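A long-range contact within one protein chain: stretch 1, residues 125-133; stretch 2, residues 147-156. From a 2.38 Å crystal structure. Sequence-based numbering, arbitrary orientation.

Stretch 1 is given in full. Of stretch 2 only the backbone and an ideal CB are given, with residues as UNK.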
ATOM      1  N   THR A 125       3.990  15.468  12.014  1.00 52.89           N
ATOM      2  CA  THR A 125       3.218  15.779  13.210  1.00 56.33           C
ATOM      3  C   THR A 125       1.825  15.162  13.123  1.00 56.32           C
ATOM      4  O   THR A 125       1.104  15.363  12.139  1.00 55.41           O
ATOM      5  CB  THR A 125       3.120  17.295  13.402  1.00 59.38           C
ATOM      6  OG1 THR A 125       4.439  17.852  13.504  1.00 62.96           O
ATOM      7  CG2 THR A 125       2.324  17.630  14.658  1.00 59.13           C
ATOM      8  N   VAL A 126       1.454  14.404  14.159  1.00 57.59           N
ATOM      9  CA  VAL A 126       0.111  13.851  14.311  1.00 56.67           C
ATOM     10  C   VAL A 126      -0.650  14.720  15.301  1.00 59.23           C
ATOM     11  O   VAL A 126      -0.070  15.240  16.262  1.00 61.62           O
ATOM     12  CB  VAL A 126       0.146  12.386  14.791  1.00 55.63           C
ATOM     13  CG1 VAL A 126      -1.270  11.846  14.961  1.00 52.99           C
ATOM     14  CG2 VAL A 126       0.944  11.516  13.829  1.00 55.48           C
ATOM     15  N   THR A 127      -1.949  14.887  15.064  1.00 58.75           N
ATOM     16  CA  THR A 127      -2.809  15.689  15.928  1.00 59.89           C
ATOM     17  C   THR A 127      -4.184  15.041  15.981  1.00 58.47           C
ATOM     18  O   THR A 127      -4.835  14.887  14.944  1.00 55.61           O
ATOM     19  CB  THR A 127      -2.909  17.133  15.417  1.00 60.53           C
ATOM     20  OG1 THR A 127      -1.647  17.793  15.583  1.00 61.98           O
ATOM     21  CG2 THR A 127      -3.980  17.902  16.172  1.00 62.43           C
ATOM     22  N   LEU A 128      -4.614  14.660  17.185  1.00 60.34           N
ATOM     23  CA  LEU A 128      -5.909  14.029  17.418  1.00 59.12           C
ATOM     24  C   LEU A 128      -6.871  15.075  17.969  1.00 58.75           C
ATOM     25  O   LEU A 128      -6.629  15.645  19.038  1.00 60.34           O
ATOM     26  CB  LEU A 128      -5.777  12.854  18.390  1.00 59.65           C
ATOM     27  CG  LEU A 128      -7.075  12.192  18.863  1.00 60.81           C
ATOM     28  CD1 LEU A 128      -7.885  11.627  17.699  1.00 59.24           C
ATOM     29  CD2 LEU A 128      -6.777  11.097  19.873  1.00 62.90           C
ATOM     30  N   ASN A 129      -7.954  15.326  17.237  1.00 56.85           N
ATOM     31  CA  ASN A 129      -8.982  16.270  17.655  1.00 58.30           C
ATOM     32  C   ASN A 129      -9.979  15.591  18.592  1.00 57.93           C
ATOM     33  O   ASN A 129      -9.983  14.369  18.758  1.00 56.72           O
ATOM     34  CB  ASN A 129      -9.703  16.844  16.435  1.00 57.79           C
ATOM     35  CG  ASN A 129      -8.791  17.680  15.561  1.00 58.15           C
ATOM     36  OD1 ASN A 129      -8.173  18.636  16.029  1.00 60.54           O
ATOM     37  ND2 ASN A 129      -8.698  17.319  14.287  1.00 54.78           N
ATOM     38  N   LYS A 130     -10.846  16.408  19.194  1.00 60.12           N
ATOM     39  CA  LYS A 130     -11.785  15.906  20.191  1.00 62.13           C
ATOM     40  C   LYS A 130     -12.981  15.209  19.559  1.00 62.19           C
ATOM     41  O   LYS A 130     -13.569  14.318  20.184  1.00 63.69           O
ATOM     42  CB  LYS A 130     -12.261  17.051  21.084  1.00 64.73           C
ATOM     43  CG  LYS A 130     -11.185  17.633  21.991  1.00 66.82           C
ATOM     44  CD  LYS A 130     -10.593  16.579  22.911  1.00 68.66           C
ATOM     45  CE  LYS A 130      -9.777  17.207  24.026  1.00 70.51           C
ATOM     46  NZ  LYS A 130      -8.910  16.211  24.704  1.00 70.60           N
ATOM     47  N   ASP A 131     -13.362  15.596  18.339  1.00 59.25           N
ATOM     48  CA  ASP A 131     -14.416  14.902  17.611  1.00 59.85           C
ATOM     49  C   ASP A 131     -13.921  13.615  16.963  1.00 55.71           C
ATOM     50  O   ASP A 131     -14.687  12.967  16.240  1.00 53.48           O
ATOM     51  CB  ASP A 131     -15.041  15.834  16.560  1.00 62.98           C
ATOM     52  CG  ASP A 131     -14.065  16.254  15.468  1.00 63.78           C
ATOM     53  OD1 ASP A 131     -12.897  15.813  15.482  1.00 63.50           O
ATOM     54  OD2 ASP A 131     -14.479  17.034  14.582  1.00 64.50           O
ATOM     55  N   MET A 132     -12.667  13.236  17.214  1.00 55.10           N
ATOM     56  CA  MET A 132     -12.033  11.978  16.826  1.00 54.17           C
ATOM     57  C   MET A 132     -11.523  11.995  15.389  1.00 51.27           C
ATOM     58  O   MET A 132     -11.013  10.969  14.923  1.00 49.97           O
ATOM     59  CB  MET A 132     -12.967  10.774  17.027  1.00 55.45           C
ATOM     60  CG  MET A 132     -13.457  10.623  18.466  1.00 58.43           C
ATOM     61  SD  MET A 132     -12.144  10.301  19.675  1.00 61.00           S
ATOM     62  CE  MET A 132     -11.596  11.948  20.146  1.00 59.98           C
ATOM     63  N   SER A 133     -11.643  13.105  14.669  1.00 50.46           N
ATOM     64  CA  SER A 133     -10.841  13.280  13.468  1.00 47.93           C
ATOM     65  C   SER A 133      -9.386  13.517  13.869  1.00 46.77           C
ATOM     66  O   SER A 133      -9.080  13.854  15.019  1.00 45.85           O
ATOM     67  CB  SER A 133     -11.359  14.452  12.631  1.00 44.39           C
ATOM     68  OG  SER A 133     -11.108  15.689  13.276  1.00 44.13           O
ATOM     69  N   UNK A 147       1.314   5.002  17.135  1.00 57.40           N
ATOM     70  CA  UNK A 147       1.887   5.307  18.443  1.00 61.00           C
ATOM     71  C   UNK A 147       1.310   6.598  19.007  1.00 62.58           C
ATOM     72  O   UNK A 147       0.999   6.670  20.200  1.00 65.16           O
ATOM     73  CB  UNK A 147       3.410   5.411  18.347  1.00 61.00           C
ATOM     74  N   UNK A 148       1.162   7.626  18.168  1.00 62.71           N
ATOM     75  CA  UNK A 148       0.670   8.914  18.649  1.00 64.53           C
ATOM     76  C   UNK A 148      -0.848   8.947  18.795  1.00 64.11           C
ATOM     77  O   UNK A 148      -1.365   9.698  19.631  1.00 66.19           O
ATOM     78  CB  UNK A 148       1.117  10.027  17.700  1.00 64.53           C
ATOM     79  N   UNK A 149      -1.579   8.153  18.009  1.00 62.43           N
ATOM     80  CA  UNK A 149      -3.035   8.151  18.125  1.00 62.78           C
ATOM     81  C   UNK A 149      -3.497   7.374  19.350  1.00 64.94           C
ATOM     82  O   UNK A 149      -4.464   7.768  20.011  1.00 66.83           O
ATOM     83  CB  UNK A 149      -3.667   7.559  16.863  1.00 62.78           C
ATOM     84  N   UNK A 150      -2.823   6.267  19.665  1.00 64.99           N
ATOM     85  CA  UNK A 150      -3.175   5.484  20.841  1.00 66.54           C
ATOM     86  C   UNK A 150      -2.772   6.182  22.132  1.00 68.69           C
ATOM     87  O   UNK A 150      -3.360   5.897  23.179  1.00 73.03           O
ATOM     88  CB  UNK A 150      -2.518   4.104  20.769  1.00 66.54           C
ATOM     89  N   UNK A 151      -1.794   7.089  22.079  1.00 67.51           N
ATOM     90  CA  UNK A 151      -1.319   7.797  23.262  1.00 71.62           C
ATOM     91  C   UNK A 151      -1.919   9.190  23.415  1.00 71.90           C
ATOM     92  O   UNK A 151      -2.051   9.668  24.546  1.00 74.00           O
ATOM     93  CB  UNK A 151       0.207   7.904  23.217  1.00 71.62           C
ATOM     94  N   UNK A 152      -2.281   9.861  22.316  1.00 69.65           N
ATOM     95  CA  UNK A 152      -3.018  11.117  22.438  1.00 70.06           C
ATOM     96  C   UNK A 152      -4.435  10.872  22.935  1.00 69.04           C
ATOM     97  O   UNK A 152      -4.992  11.700  23.665  1.00 70.68           O
ATOM     98  CB  UNK A 152      -3.052  11.850  21.096  1.00 70.06           C
ATOM     99  N   UNK A 153      -5.029   9.750  22.541  1.00 66.46           N
ATOM    100  CA  UNK A 153      -6.276   9.273  23.107  1.00 67.59           C
ATOM    101  C   UNK A 153      -6.171   7.778  23.318  1.00 70.85           C
ATOM    102  O   UNK A 153      -5.286   7.310  24.040  1.00 73.87           O
ATOM    103  CB  UNK A 153      -7.464   9.619  22.207  1.00 67.59           C
ATOM    104  N   UNK A 154      -7.076   7.015  22.709  1.00 69.03           N
ATOM    105  CA  UNK A 154      -6.855   5.599  22.449  1.00 68.70           C
ATOM    106  C   UNK A 154      -7.451   5.307  21.074  1.00 65.62           C
ATOM    107  O   UNK A 154      -8.362   4.501  20.906  1.00 64.81           O
ATOM    108  CB  UNK A 154      -7.475   4.717  23.535  1.00 68.70           C
ATOM    109  N   UNK A 155      -6.929   6.003  20.070  1.00 63.90           N
ATOM    110  CA  UNK A 155      -7.516   6.030  18.744  1.00 62.16           C
ATOM    111  C   UNK A 155      -6.546   5.422  17.743  1.00 62.10           C
ATOM    112  O   UNK A 155      -5.354   5.252  18.018  1.00 64.53           O
ATOM    113  CB  UNK A 155      -7.886   7.459  18.341  1.00 62.16           C
ATOM    114  N   UNK A 156      -7.079   5.100  16.570  1.00 58.54           N
ATOM    115  CA  UNK A 156      -6.324   4.381  15.560  1.00 53.12           C
ATOM    116  C   UNK A 156      -7.020   4.540  14.220  1.00 50.51           C
ATOM    117  O   UNK A 156      -8.207   4.875  14.148  1.00 50.13           O
ATOM    118  CB  UNK A 156      -6.175   2.903  15.928  1.00 53.12           C
TER

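Stretch 1 offers a short strand, 126-128, then a type I turn from Asn 129 to Met 132. Val 126 and Leu 128 point their CA-to-CB bonds toward stretch 2 and Thr 127 points away, so the surface on offer is mainly apolar, with the Met 132 thioether at its far end. Helix 147-152 crosses the strand at -31°, its axis 8.4 Å away at closest approach.

Position 147 is out of reach of stretch 1, which sets no preference; it is Thr 147.

At 148 the ideal CB lies 3.9 Å from Val 126 CB. A small or medium side chain suits, apolar or polar if its end can turn aside. Asp 148 packs its CB on Val 126, and no hydrogen bond crosses to stretch 1.

At 149 CA-to-CB runs sideways, and the ideal CB is 5.3 Å from Val 126 CG1. A branched or flexible apolar chain could bridge that gap. Leu 149, with chi1 m and chi2 t, brings CD2 to 3.9 Å from Val 126 CG1 and 4.3 Å from Leu 128 CB.

Position 152 points toward the strand, its ideal CB 4.0 Å from Leu 128 CB. A large apolar or aromatic side chain could extend along the strand. Phe 152 does so with chi1 m: CE2 comes to 4.4 Å from Val 126 CB and 3.3 Å from Val 126 O, at the ring edge, near its plane.

At 153 the chain leaves helical geometry, with phi/psi of -138/-122, a region that favours glycine. An ideal CB would also sit 2.8 Å from Leu 128 CD2, a clash. Both arguments select Gly 153, whose N lies 3.5 Å from that same Leu 128 CD2.

Position 154 points away from stretch 1; any type would do, and it is Lys 154.

At 155 the ideal CB is 4.1 Å from Leu 128 CD2 and 5.3 Å from Met 132 SD. A long chain with an aliphatic stem fits. Arg 155, m at chi1 through chi3, sets CG 3.5 Å from Leu 128 CD2 and places NE 3.2 Å from Met 132 SD. The sulfur lies over one face of the guanidinium, a packing contact; NE has its hydrogen bond elsewhere in the structure.

Positions 150 and 151 point away and sideways, and 156 is out of reach, so stretch 1 sets no preference at any of them; they are Phe 150, Gln 151 and Ala 156.

Stretch 2 147-156: TDLFQFGKRA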
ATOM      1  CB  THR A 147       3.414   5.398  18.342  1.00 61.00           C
ATOM      2  OG1 THR A 147       3.951   4.102  18.040  1.00 62.73           O
ATOM      3  CG2 THR A 147       4.014   5.910  19.646  1.00 61.80           C
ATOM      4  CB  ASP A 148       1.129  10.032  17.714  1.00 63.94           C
ATOM      5  CG  ASP A 148       2.525  10.525  18.042  1.00 67.58           C
ATOM      6  OD1 ASP A 148       3.294   9.765  18.670  1.00 69.22           O
ATOM      7  OD2 ASP A 148       2.845  11.679  17.688  1.00 68.15           O
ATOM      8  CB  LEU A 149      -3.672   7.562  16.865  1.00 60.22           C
ATOM      9  CG  LEU A 149      -3.669   8.427  15.603  1.00 57.16           C
ATOM     10  CD1 LEU A 149      -4.314   7.659  14.463  1.00 53.75           C
ATOM     11  CD2 LEU A 149      -4.393   9.738  15.847  1.00 57.34           C
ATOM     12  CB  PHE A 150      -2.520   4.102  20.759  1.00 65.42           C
ATOM     13  CG  PHE A 150      -2.833   3.206  21.925  1.00 66.85           C
ATOM     14  CD1 PHE A 150      -2.028   3.206  23.052  1.00 68.07           C
ATOM     15  CD2 PHE A 150      -3.928   2.356  21.887  1.00 66.67           C
ATOM     16  CE1 PHE A 150      -2.314   2.379  24.126  1.00 69.72           C
ATOM     17  CE2 PHE A 150      -4.218   1.528  22.955  1.00 68.42           C
ATOM     18  CZ  PHE A 150      -3.409   1.539  24.075  1.00 70.00           C
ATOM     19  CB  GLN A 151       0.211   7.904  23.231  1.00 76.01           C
ATOM     20  CG  GLN A 151       0.831   8.334  24.557  1.00 83.83           C
ATOM     21  CD  GLN A 151       1.177   9.808  24.590  1.00 88.76           C
ATOM     22  OE1 GLN A 151       0.513  10.599  25.260  1.00 92.75           O
ATOM     23  NE2 GLN A 151       2.227  10.185  23.869  1.00 88.24           N
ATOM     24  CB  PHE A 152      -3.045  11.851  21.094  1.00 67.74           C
ATOM     25  CG  PHE A 152      -1.708  12.405  20.665  1.00 68.23           C
ATOM     26  CD1 PHE A 152      -0.615  12.403  21.526  1.00 71.25           C
ATOM     27  CD2 PHE A 152      -1.548  12.937  19.397  1.00 66.40           C
ATOM     28  CE1 PHE A 152       0.603  12.916  21.126  1.00 72.25           C
ATOM     29  CE2 PHE A 152      -0.332  13.451  18.992  1.00 68.16           C
ATOM     30  CZ  PHE A 152       0.745  13.440  19.856  1.00 71.02           C
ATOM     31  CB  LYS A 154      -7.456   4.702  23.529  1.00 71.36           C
ATOM     32  CG  LYS A 154      -6.531   4.425  24.703  1.00 73.03           C
ATOM     33  CD  LYS A 154      -6.970   3.163  25.432  1.00 74.54           C
ATOM     34  CE  LYS A 154      -6.148   2.889  26.676  1.00 76.98           C
ATOM     35  NZ  LYS A 154      -6.401   1.510  27.172  1.00 79.69           N
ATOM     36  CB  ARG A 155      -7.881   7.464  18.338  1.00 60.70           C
ATOM     37  CG  ARG A 155      -8.727   8.209  19.368  1.00 62.15           C
ATOM     38  CD  ARG A 155     -10.057   7.525  19.650  1.00 61.54           C
ATOM     39  NE  ARG A 155     -10.947   7.542  18.491  1.00 60.05           N
ATOM     40  CZ  ARG A 155     -12.215   7.143  18.511  1.00 58.83           C
ATOM     41  NH1 ARG A 155     -12.760   6.695  19.635  1.00 60.62           N
ATOM     42  NH2 ARG A 155     -12.945   7.199  17.405  1.00 55.61           N
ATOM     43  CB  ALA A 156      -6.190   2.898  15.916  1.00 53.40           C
TER
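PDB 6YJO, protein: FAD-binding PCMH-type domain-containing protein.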